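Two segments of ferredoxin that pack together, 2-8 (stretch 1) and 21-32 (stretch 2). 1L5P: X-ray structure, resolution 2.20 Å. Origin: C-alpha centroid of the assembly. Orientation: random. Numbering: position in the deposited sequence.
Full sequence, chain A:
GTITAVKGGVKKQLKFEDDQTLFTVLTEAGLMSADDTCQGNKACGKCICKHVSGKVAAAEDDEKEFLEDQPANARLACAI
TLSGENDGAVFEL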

# COMPACT_ATOMS: atom_id res chain seq x y z
N THR A 2 -8.11 2.86 10.24
CA THR A 2 -8.21 1.59 9.53
C THR A 2 -8.40 1.78 8.03
O THR A 2 -8.96 2.78 7.57
CB THR A 2 -9.37 0.69 10.03
OG1 THR A 2 -10.59 1.12 9.44
CG2 THR A 2 -9.48 0.73 11.55
N ILE A 3 -7.92 0.80 7.28
CA ILE A 3 -8.02 0.82 5.84
C ILE A 3 -8.59 -0.53 5.42
O ILE A 3 -8.55 -1.51 6.18
CB ILE A 3 -6.63 1.05 5.16
CG1 ILE A 3 -5.67 -0.09 5.47
CG2 ILE A 3 -6.01 2.35 5.68
CD1 ILE A 3 -5.34 -0.94 4.28
N THR A 4 -9.11 -0.57 4.21
CA THR A 4 -9.71 -1.77 3.66
C THR A 4 -8.80 -2.35 2.58
O THR A 4 -8.46 -1.66 1.63
CB THR A 4 -11.08 -1.41 3.05
OG1 THR A 4 -11.96 -0.96 4.08
CG2 THR A 4 -11.69 -2.60 2.33
N ALA A 5 -8.41 -3.61 2.75
CA ALA A 5 -7.58 -4.30 1.76
C ALA A 5 -8.53 -5.24 1.04
O ALA A 5 -9.38 -5.86 1.67
CB ALA A 5 -6.47 -5.09 2.46
N VAL A 6 -8.39 -5.36 -0.28
CA VAL A 6 -9.26 -6.22 -1.06
C VAL A 6 -8.46 -7.22 -1.87
O VAL A 6 -7.84 -6.87 -2.86
CB VAL A 6 -10.10 -5.41 -2.05
CG1 VAL A 6 -11.01 -6.33 -2.83
CG2 VAL A 6 -10.89 -4.35 -1.30
N LYS A 7 -8.47 -8.47 -1.43
CA LYS A 7 -7.74 -9.54 -2.11
C LYS A 7 -8.73 -10.59 -2.59
O LYS A 7 -9.58 -11.03 -1.82
CB LYS A 7 -6.75 -10.19 -1.14
CG LYS A 7 -5.30 -10.14 -1.60
CD LYS A 7 -4.40 -10.89 -0.62
CE LYS A 7 -3.19 -11.50 -1.34
NZ LYS A 7 -2.91 -12.89 -0.87
N GLY A 8 -8.61 -10.98 -3.85
CA GLY A 8 -9.52 -11.99 -4.38
C GLY A 8 -10.99 -11.70 -4.11
O GLY A 8 -11.71 -12.55 -3.59
N THR A 21 3.61 1.96 7.51
CA THR A 21 3.44 1.96 6.07
C THR A 21 2.41 0.90 5.72
O THR A 21 2.23 -0.06 6.47
CB THR A 21 4.73 1.62 5.32
OG1 THR A 21 5.07 0.25 5.56
CG2 THR A 21 5.86 2.52 5.78
N LEU A 22 1.76 1.08 4.59
CA LEU A 22 0.77 0.14 4.12
C LEU A 22 1.42 -1.23 3.99
O LEU A 22 0.77 -2.26 4.22
CB LEU A 22 0.23 0.59 2.77
CG LEU A 22 -0.92 -0.27 2.25
CD1 LEU A 22 -2.12 -0.12 3.18
CD2 LEU A 22 -1.25 0.16 0.84
N PHE A 23 2.69 -1.22 3.61
CA PHE A 23 3.48 -2.44 3.43
C PHE A 23 3.55 -3.21 4.73
O PHE A 23 3.30 -4.41 4.78
CB PHE A 23 4.91 -2.08 2.97
CG PHE A 23 5.82 -3.27 2.81
CD1 PHE A 23 5.76 -4.07 1.67
CD2 PHE A 23 6.75 -3.58 3.80
CE1 PHE A 23 6.62 -5.16 1.51
CE2 PHE A 23 7.61 -4.68 3.65
CZ PHE A 23 7.55 -5.47 2.50
N THR A 24 3.90 -2.50 5.80
CA THR A 24 4.00 -3.11 7.11
C THR A 24 2.66 -3.71 7.48
O THR A 24 2.57 -4.87 7.84
CB THR A 24 4.36 -2.07 8.15
OG1 THR A 24 5.62 -1.48 7.80
CG2 THR A 24 4.47 -2.71 9.53
N VAL A 25 1.61 -2.89 7.38
CA VAL A 25 0.26 -3.31 7.69
C VAL A 25 -0.17 -4.51 6.85
O VAL A 25 -0.67 -5.50 7.38
CB VAL A 25 -0.70 -2.13 7.44
CG1 VAL A 25 -2.15 -2.61 7.44
CG2 VAL A 25 -0.47 -1.06 8.50
N LEU A 26 0.04 -4.42 5.54
CA LEU A 26 -0.34 -5.49 4.63
C LEU A 26 0.44 -6.78 4.83
O LEU A 26 -0.14 -7.86 4.92
CB LEU A 26 -0.16 -5.04 3.18
CG LEU A 26 -1.16 -4.01 2.66
CD1 LEU A 26 -0.99 -3.85 1.15
CD2 LEU A 26 -2.58 -4.45 3.00
N THR A 27 1.76 -6.67 4.90
CA THR A 27 2.60 -7.85 5.07
C THR A 27 2.44 -8.51 6.43
O THR A 27 2.47 -9.74 6.52
CB THR A 27 4.10 -7.53 4.85
OG1 THR A 27 4.49 -6.45 5.70
CG2 THR A 27 4.36 -7.17 3.40
N GLU A 28 2.27 -7.72 7.48
CA GLU A 28 2.11 -8.27 8.82
C GLU A 28 0.74 -8.92 9.02
O GLU A 28 0.47 -9.50 10.07
CB GLU A 28 2.34 -7.20 9.87
CG GLU A 28 3.74 -7.22 10.45
CD GLU A 28 4.12 -5.91 11.13
OE1 GLU A 28 5.30 -5.52 11.05
OE2 GLU A 28 3.23 -5.26 11.73
N ALA A 29 -0.12 -8.83 8.00
CA ALA A 29 -1.46 -9.42 8.06
C ALA A 29 -1.59 -10.58 7.08
O ALA A 29 -2.67 -11.15 6.91
CB ALA A 29 -2.50 -8.35 7.76
N GLY A 30 -0.49 -10.93 6.41
CA GLY A 30 -0.51 -12.04 5.48
C GLY A 30 -1.14 -11.75 4.13
O GLY A 30 -1.25 -12.65 3.30
N LEU A 31 -1.55 -10.50 3.92
CA LEU A 31 -2.17 -10.10 2.65
C LEU A 31 -1.12 -9.84 1.57
O LEU A 31 -1.39 -9.96 0.38
CB LEU A 31 -3.02 -8.84 2.88
CG LEU A 31 -4.22 -9.09 3.80
CD1 LEU A 31 -4.99 -7.80 4.02
CD2 LEU A 31 -5.11 -10.15 3.17
N MET A 32 0.09 -9.49 2.01
CA MET A 32 1.19 -9.21 1.09
C MET A 32 2.48 -9.82 1.66
O MET A 32 2.78 -9.67 2.86
CB MET A 32 1.33 -7.69 0.90
CG MET A 32 2.36 -7.25 -0.14
SD MET A 32 2.56 -5.44 -0.29
CE MET A 32 1.35 -5.14 -1.56

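What holds the strand and the helical segment together at the centre? The methyl of Ala 5 touches two leucines of the other stretch: its CB is 3.5 Å from CD1 of Leu 31 and 4.0 Å from CD2 of Leu 26. The CA atoms of Ala 5 and Leu 26 are 7.9 Å apart. Leu 31 points toward the strand and is covered more than any other residue here, whereas Leu 26 leaves its helix sideways and only its end comes nearer.

How does the apolar contact continue along the strand? Alternation sends Ile 3, Ala 5 and Lys 7 toward the helical segment, while Val 6 points away. At Ile 3, CD1 meets CD1 of Leu 22 at 3.5 Å, the leucine again starting sideways and reaching inward with its tip. The CA atoms of this pair stand 9.0 Å apart, a gap that the two longer side chains span.

What brings Leu 31 into position? The helix ends in a Schellman motif at Gly 30, whose positive phi of 77° suits glycine. O of Leu 26 accepts a hydrogen bond from N of Leu 31 at 3.2 Å, so Leu 31 is tied back to Leu 26, its fellow neighbour of Ala 5.

What happens at the polar edge? Exposed Lys 7 lays its aliphatic chain over Leu 31, with CD of Lys 7 3.9 Å from CD2 of Leu 31. Its CE comes within 2.9 Å of the Leu 31 O, a tight approach for carbon and oxygen, while its NZ remains 4.5 Å from the Gly 30 O. No hydrogen bond crosses between the stretches, so the contact rests on side-chain packing.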